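Local coordinates for cytochrome C-type biogenesis protein ccmF (Thermus thermophilus, PDB 6ZMQ) that binds heme b within the membrane and probably acts as the heme lyase that attaches heme to apocytochrome c during cytochrome c maturation, at residues Q121-Y124 and T125-S129; A143-F146 and G147-V150. All coordinates share one frame; numbering follows the deposited sequence.

How the contacts relate
Both contacts are short helical stretches of about two turns on consecutive helices, contact 1 on 110-129 and contact 2 on 135-157, with centres 11 Å apart. The two helices meet here directly: T125 OG1 lies 3.2 Å from Q149 OE1, a weak hydrogen bond, while the apolar part of the interface includes T125 CG2 against L145 CD1 at 3.8 Å. Each stretch also borders a phosphatidylethanolamine, a different molecule in each case: Y124 of contact 1 meets the lipid of chain F, and A143, V144, G147 and V150 of contact 2 line the pocket of the lipid of chain E. Neither contact lies at the annotated heme-binding residues.

Contact 1: residues Q121-Y124 and T125-S129; sequences QTLY and TLLAS. With PTY (phosphatidylethanolamine), chain F.
T125 turns its hydroxyl back along the helix onto the carbonyl of Q121, one turn earlier. OG1 sits beside its own backbone N (chi1 -52°), and from there it donates to Q121 O at 2.7 Å. The same oxygen accepts T125 N at 2.9 Å, so two donors of one residue grip a single carbonyl. They arrive from opposite faces of its plane: the hydroxyl stands 36° out of that plane, the amide is tilted from it by 23°. The hydroxyl is thus held chiefly by its own helix, with a second, weak bond to Q149 of helix 135-157. Bonding to the carbonyl four residues back is a common way for a threonine hydroxyl to be satisfied in apolar surroundings.

On another flank L123 and L127 cross obliquely, with L123 CD1 3.9 Å from L127 CD1. L123 sends CG anti to its backbone N, whereas L127 holds CG beside its own N, which lays the L127 branch back over the preceding turn; L127 CG lies 3.3 Å from L123 O, while L127 N donates to that oxygen. The Y124 ring leaves the helix toward a phosphatidylethanolamine (chain F). Its phenol end meets one acyl chain just beyond the ester, Y124 OH being 3.3 Å from C33 and Y124 CZ 3.5 Å from C31.

Residues 121-129 form the C-terminal part of helix 110-129, amid three other helices. Q121 and Y124 pack on V198 of helix 185-213, T125 rests on L145 of helix 135-157, and T122 and L126 contact F65 of helix 61-81.

Contact 2: residues A143-F146 and G147-V150; sequences AVLF and GIQV. With PTY (phosphatidylethanolamine), chain E.
G147, I148, Q149 and V150 each donate their backbone N-H to the carbonyl four residues earlier, A143 to F146 in order, giving a continuous alpha-helical stretch. Over it F146 and Q149 extend alongside each other in a common direction. The amide reaches the ring through Q149 NE2, 3.7 Å from F146 CD1, with the two planes 64° apart. Q149 keeps CG beside its own backbone N (chi1 -64°) and stays extended beyond it, which brings CG to 3.3 Å from L145 O and carries the amide along the phenylalanine. L145 and I148 form a looser parallel pair, L145 CD2 lying 4.2 Å from I148 CD1.

Lacking a side chain, G147 lets one acyl chain of a phosphatidylethanolamine (chain E) approach the backbone, with C23 3.7 Å from G147 CA; V150 CG1 meets the other chain at C41, 3.7 Å away. The chemistry thus divides the stretch: A143, V144, G147 and V150 offer the lipid tails contacts that are purely van der Waals, while the buried Q149 amide finds weak polar partners, S35 and T125, on helices 20-47 and 110-129.

Contact 1: residues Q121-Y124 and T125-S129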
loop_
_atom_site.group_PDB
_atom_site.type_symbol
_atom_site.label_atom_id
_atom_site.label_comp_id
_atom_site.label_asym_id
_atom_site.label_seq_id
_atom_site.Cartn_x
_atom_site.Cartn_y
_atom_site.Cartn_z
ATOM N N GLN A 121 10.053 11.706 -4.472
ATOM C CA GLN A 121 11.417 11.199 -4.606
ATOM C C GLN A 121 12.454 12.257 -4.246
ATOM O O GLN A 121 13.398 11.977 -3.493
ATOM C CB GLN A 121 11.659 10.708 -6.031
ATOM C CG GLN A 121 11.765 9.210 -6.155
ATOM C CD GLN A 121 13.070 8.680 -5.619
ATOM O OE1 GLN A 121 14.070 9.396 -5.517
ATOM N NE2 GLN A 121 13.081 7.402 -5.301
ATOM N N THR A 122 12.290 13.478 -4.778
ATOM C CA THR A 122 13.246 14.547 -4.499
ATOM C C THR A 122 13.198 14.987 -3.039
ATOM O O THR A 122 14.237 15.334 -2.459
ATOM C CB THR A 122 13.004 15.750 -5.408
ATOM O OG1 THR A 122 11.635 16.154 -5.327
ATOM C CG2 THR A 122 13.409 15.489 -6.864
ATOM N N LEU A 123 12.001 14.979 -2.432
ATOM C CA LEU A 123 11.874 15.319 -1.015
ATOM C C LEU A 123 12.566 14.283 -0.135
ATOM O O LEU A 123 13.283 14.637 0.810
ATOM C CB LEU A 123 10.399 15.453 -0.620
ATOM C CG LEU A 123 10.055 15.308 0.878
ATOM C CD1 LEU A 123 10.379 16.586 1.657
ATOM C CD2 LEU A 123 8.610 14.884 1.112
ATOM N N TYR A 124 12.380 12.992 -0.449
ATOM C CA TYR A 124 12.999 11.940 0.352
ATOM C C TYR A 124 14.514 11.910 0.160
ATOM O O TYR A 124 15.265 11.635 1.109
ATOM C CB TYR A 124 12.368 10.594 -0.001
ATOM C CG TYR A 124 11.197 10.224 0.892
ATOM C CD1 TYR A 124 10.100 11.082 1.022
ATOM C CD2 TYR A 124 11.170 9.013 1.585
ATOM C CE1 TYR A 124 9.014 10.746 1.817
ATOM C CE2 TYR A 124 10.083 8.679 2.400
ATOM C CZ TYR A 124 9.011 9.546 2.497
ATOM O OH TYR A 124 7.930 9.233 3.291
ATOM N N THR A 125 14.981 12.248 -1.050
ATOM C CA THR A 125 16.418 12.354 -1.291
ATOM C C THR A 125 17.001 13.565 -0.562
ATOM O O THR A 125 18.134 13.517 -0.068
ATOM C CB THR A 125 16.685 12.436 -2.796
ATOM O OG1 THR A 125 16.012 11.360 -3.456
ATOM C CG2 THR A 125 18.178 12.316 -3.113
ATOM N N LEU A 126 16.215 14.642 -0.444
ATOM C CA LEU A 126 16.624 15.804 0.348
ATOM C C LEU A 126 16.715 15.477 1.839
ATOM O O LEU A 126 17.668 15.890 2.514
ATOM C CB LEU A 126 15.648 16.965 0.132
ATOM C CG LEU A 126 15.994 18.277 0.860
ATOM C CD1 LEU A 126 17.406 18.756 0.518
ATOM C CD2 LEU A 126 14.958 19.388 0.654
ATOM N N LEU A 127 15.725 14.753 2.372
ATOM C CA LEU A 127 15.711 14.374 3.784
ATOM C C LEU A 127 16.740 13.303 4.122
ATOM O O LEU A 127 17.108 13.171 5.296
ATOM C CB LEU A 127 14.320 13.875 4.187
ATOM C CG LEU A 127 13.187 14.904 4.118
ATOM C CD1 LEU A 127 11.822 14.292 4.444
ATOM C CD2 LEU A 127 13.487 16.112 5.002
ATOM N N ALA A 128 17.215 12.551 3.130
ATOM C CA ALA A 128 18.328 11.640 3.335
ATOM C C ALA A 128 19.670 12.264 2.988
ATOM O O ALA A 128 20.708 11.648 3.254
ATOM C CB ALA A 128 18.143 10.360 2.504
ATOM N N SER A 129 19.672 13.456 2.390
ATOM C CA SER A 129 20.917 14.085 1.967
ATOM C C SER A 129 21.731 14.643 3.124
ATOM O O SER A 129 22.954 14.754 2.999
ATOM C CB SER A 129 20.632 15.198 0.981
ATOM O OG SER A 129 20.675 16.449 1.641
HETATM C C1 PTY F . 12.914 9.581 8.205
HETATM C C2 PTY F . 17.949 5.396 11.879
HETATM C C3 PTY F . 17.943 6.919 11.754
HETATM O O4 PTY F . 12.144 10.156 7.190
HETATM C C5 PTY F . 14.329 10.142 10.228
HETATM C C6 PTY F . 13.427 10.693 9.114
HETATM O O7 PTY F . 12.300 11.294 9.695
HETATM C C8 PTY F . 12.238 12.696 9.701
HETATM O O10 PTY F . 13.179 13.342 10.023
HETATM C C11 PTY F . 10.934 13.395 9.300
HETATM C C12 PTY F . 11.171 14.896 9.119
HETATM C C13 PTY F . 9.898 15.627 8.680
HETATM C C14 PTY F . 8.809 15.504 9.748
HETATM C C15 PTY F . 7.710 16.542 9.514
HETATM C C16 PTY F . 6.414 16.018 10.134
HETATM C C17 PTY F . 5.188 16.599 9.421
HETATM C C18 PTY F . 4.425 15.578 8.561
HETATM C C19 PTY F . 4.423 14.153 9.125
HETATM C C20 PTY F . 3.055 13.489 8.937
HETATM C C21 PTY F . 2.771 13.189 7.462
HETATM C C22 PTY F . 1.394 12.525 7.340
HETATM C C23 PTY F . 1.283 11.649 6.088
HETATM C C24 PTY F . 0.379 12.338 5.058
HETATM C C25 PTY F . -0.652 11.349 4.503
HETATM C C26 PTY F . -1.708 12.083 3.673
HETATM C C27 PTY F . -3.009 11.282 3.670
HETATM C C28 PTY F . -4.177 12.250 3.495
HETATM C C29 PTY F . -5.401 11.746 4.252
HETATM C C30 PTY F . 11.052 9.396 6.754
HETATM C C31 PTY F . 9.995 10.020 5.840
HETATM O O30 PTY F . 10.950 8.259 7.079
HETATM C C32 PTY F . 9.370 11.297 6.402
HETATM C C33 PTY F . 8.197 11.698 5.506
HETATM C C34 PTY F . 6.977 12.062 6.353
HETATM C C35 PTY F . 5.715 11.711 5.568
HETATM C C36 PTY F . 5.613 12.624 4.344
HETATM C C37 PTY F . 4.144 12.880 3.985
HETATM C C38 PTY F . 4.024 13.805 2.769
HETATM C C39 PTY F . 2.567 13.999 2.346
HETATM C C40 PTY F . 2.356 15.434 1.865
HETATM C C41 PTY F . 0.874 15.700 1.601
HETATM C C42 PTY F . 0.226 16.206 2.887
HETATM C C43 PTY F . -0.271 17.632 2.662
HETATM C C44 PTY F . -1.417 17.890 3.636
HETATM P P1 PTY F . 16.622 8.961 10.756
HETATM O O11 PTY F . 16.762 7.363 11.141
HETATM O O12 PTY F . 17.890 9.393 10.059
HETATM O O13 PTY F . 16.509 9.762 12.032
HETATM O O14 PTY F . 15.302 9.227 9.783
HETATM N N1 PTY F . 19.019 4.995 12.776
#

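Contact 2: residues A143-F146 and G147-V150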
loop_
_atom_site.group_PDB
_atom_site.type_symbol
_atom_site.label_atom_id
_atom_site.label_comp_id
_atom_site.label_asym_id
_atom_site.label_seq_id
_atom_site.Cartn_x
_atom_site.Cartn_y
_atom_site.Cartn_z
ATOM N N ALA A 143 24.365 8.665 -6.112
ATOM C CA ALA A 143 24.374 8.216 -7.508
ATOM C C ALA A 143 23.095 7.467 -7.890
ATOM O O ALA A 143 22.444 7.805 -8.889
ATOM C CB ALA A 143 25.593 7.342 -7.764
ATOM N N VAL A 144 22.668 6.509 -7.056
ATOM C CA VAL A 144 21.475 5.735 -7.421
ATOM C C VAL A 144 20.185 6.553 -7.206
ATOM O O VAL A 144 19.241 6.463 -8.013
ATOM C CB VAL A 144 21.466 4.380 -6.680
ATOM C CG1 VAL A 144 21.674 4.584 -5.242
ATOM C CG2 VAL A 144 20.191 3.555 -6.937
ATOM N N LEU A 145 20.133 7.410 -6.168
ATOM C CA LEU A 145 18.924 8.213 -5.948
ATOM C C LEU A 145 18.764 9.316 -6.999
ATOM O O LEU A 145 17.646 9.558 -7.489
ATOM C CB LEU A 145 18.921 8.784 -4.526
ATOM C CG LEU A 145 18.713 7.843 -3.332
ATOM C CD1 LEU A 145 18.555 8.655 -2.063
ATOM C CD2 LEU A 145 17.478 6.988 -3.566
ATOM N N PHE A 146 19.875 9.947 -7.414
ATOM C CA PHE A 146 19.842 10.877 -8.535
ATOM C C PHE A 146 19.539 10.162 -9.848
ATOM O O PHE A 146 18.963 10.769 -10.747
ATOM C CB PHE A 146 21.170 11.626 -8.665
ATOM C CG PHE A 146 21.285 12.846 -7.777
ATOM C CD1 PHE A 146 20.392 13.886 -7.904
ATOM C CD2 PHE A 146 22.351 13.005 -6.898
ATOM C CE1 PHE A 146 20.502 15.023 -7.126
ATOM C CE2 PHE A 146 22.474 14.135 -6.108
ATOM C CZ PHE A 146 21.547 15.154 -6.231
ATOM N N GLY A 147 19.901 8.879 -9.965
ATOM C CA GLY A 147 19.487 8.092 -11.122
ATOM C C GLY A 147 17.988 7.877 -11.206
ATOM O O GLY A 147 17.405 7.927 -12.293
ATOM N N ILE A 148 17.354 7.595 -10.058
ATOM C CA ILE A 148 15.895 7.414 -10.016
ATOM C C ILE A 148 15.189 8.717 -10.385
ATOM O O ILE A 148 14.219 8.730 -11.162
ATOM C CB ILE A 148 15.450 6.912 -8.629
ATOM C CG1 ILE A 148 15.986 5.510 -8.346
ATOM C CG2 ILE A 148 13.934 6.855 -8.511
ATOM C CD1 ILE A 148 15.815 5.102 -6.895
ATOM N N GLN A 149 15.697 9.835 -9.847
ATOM C CA GLN A 149 15.181 11.160 -10.196
ATOM C C GLN A 149 15.368 11.467 -11.678
ATOM O O GLN A 149 14.485 12.059 -12.313
ATOM C CB GLN A 149 15.883 12.237 -9.369
ATOM C CG GLN A 149 15.672 12.186 -7.873
ATOM C CD GLN A 149 16.350 13.348 -7.173
ATOM O OE1 GLN A 149 16.558 13.317 -5.973
ATOM N NE2 GLN A 149 16.708 14.375 -7.933
ATOM N N VAL A 150 16.520 11.074 -12.239
ATOM C CA VAL A 150 16.796 11.272 -13.661
ATOM C C VAL A 150 15.852 10.436 -14.517
ATOM O O VAL A 150 15.372 10.910 -15.553
ATOM C CB VAL A 150 18.289 10.999 -13.953
ATOM C CG1 VAL A 150 18.561 10.566 -15.388
ATOM C CG2 VAL A 150 19.060 12.244 -13.695
HETATM C C1 PTY E . 10.419 4.453 -27.539
HETATM C C2 PTY E . 6.355 1.788 -32.794
HETATM C C3 PTY E . 6.434 1.369 -31.327
HETATM O O4 PTY E . 9.842 5.582 -26.950
HETATM C C5 PTY E . 8.719 2.633 -27.090
HETATM C C6 PTY E . 10.128 3.164 -26.763
HETATM O O7 PTY E . 10.320 3.334 -25.369
HETATM C C8 PTY E . 11.570 2.904 -24.854
HETATM O O10 PTY E . 12.406 2.519 -25.600
HETATM C C11 PTY E . 11.877 2.913 -23.343
HETATM C C12 PTY E . 13.353 2.585 -23.028
HETATM C C13 PTY E . 13.560 2.022 -21.605
HETATM C C14 PTY E . 14.776 2.613 -20.871
HETATM C C15 PTY E . 14.554 2.686 -19.351
HETATM C C16 PTY E . 15.854 2.550 -18.537
HETATM C C17 PTY E . 16.076 3.790 -17.655
HETATM C C18 PTY E . 16.867 3.492 -16.373
HETATM C C19 PTY E . 17.242 4.797 -15.658
HETATM C C20 PTY E . 18.313 4.547 -14.587
HETATM C C21 PTY E . 19.095 5.830 -14.284
HETATM C C22 PTY E . 20.589 5.532 -14.099
HETATM C C23 PTY E . 20.878 5.049 -12.672
HETATM C C24 PTY E . 22.388 4.893 -12.453
HETATM C C25 PTY E . 22.725 4.626 -10.983
HETATM C C26 PTY E . 23.411 3.265 -10.841
HETATM C C27 PTY E . 24.496 3.316 -9.766
HETATM C C28 PTY E . 24.789 1.890 -9.310
HETATM C C29 PTY E . 26.188 1.782 -8.713
HETATM C C30 PTY E . 10.537 6.758 -27.262
HETATM C C31 PTY E . 11.800 7.118 -26.480
HETATM O O30 PTY E . 10.160 7.463 -28.140
HETATM C C32 PTY E . 11.502 7.054 -24.981
HETATM C C33 PTY E . 12.784 7.149 -24.149
HETATM C C34 PTY E . 12.422 7.325 -22.672
HETATM C C35 PTY E . 13.691 7.346 -21.817
HETATM C C36 PTY E . 13.476 8.158 -20.539
HETATM C C37 PTY E . 14.808 8.752 -20.081
HETATM C C38 PTY E . 15.161 8.222 -18.691
HETATM C C39 PTY E . 16.579 8.633 -18.289
HETATM C C40 PTY E . 17.508 7.423 -18.390
HETATM C C41 PTY E . 18.843 7.691 -17.692
HETATM C C42 PTY E . 19.850 8.252 -18.694
HETATM C C43 PTY E . 21.267 7.993 -18.190
HETATM C C44 PTY E . 21.834 9.299 -17.645
HETATM P P1 PTY E . 8.247 2.349 -29.710
HETATM O O11 PTY E . 6.825 2.461 -30.539
HETATM O O12 PTY E . 8.581 0.893 -29.489
HETATM O O13 PTY E . 9.328 2.958 -30.568
HETATM O O14 PTY E . 8.182 3.174 -28.275
HETATM N N1 PTY E . 7.244 0.951 -33.581
#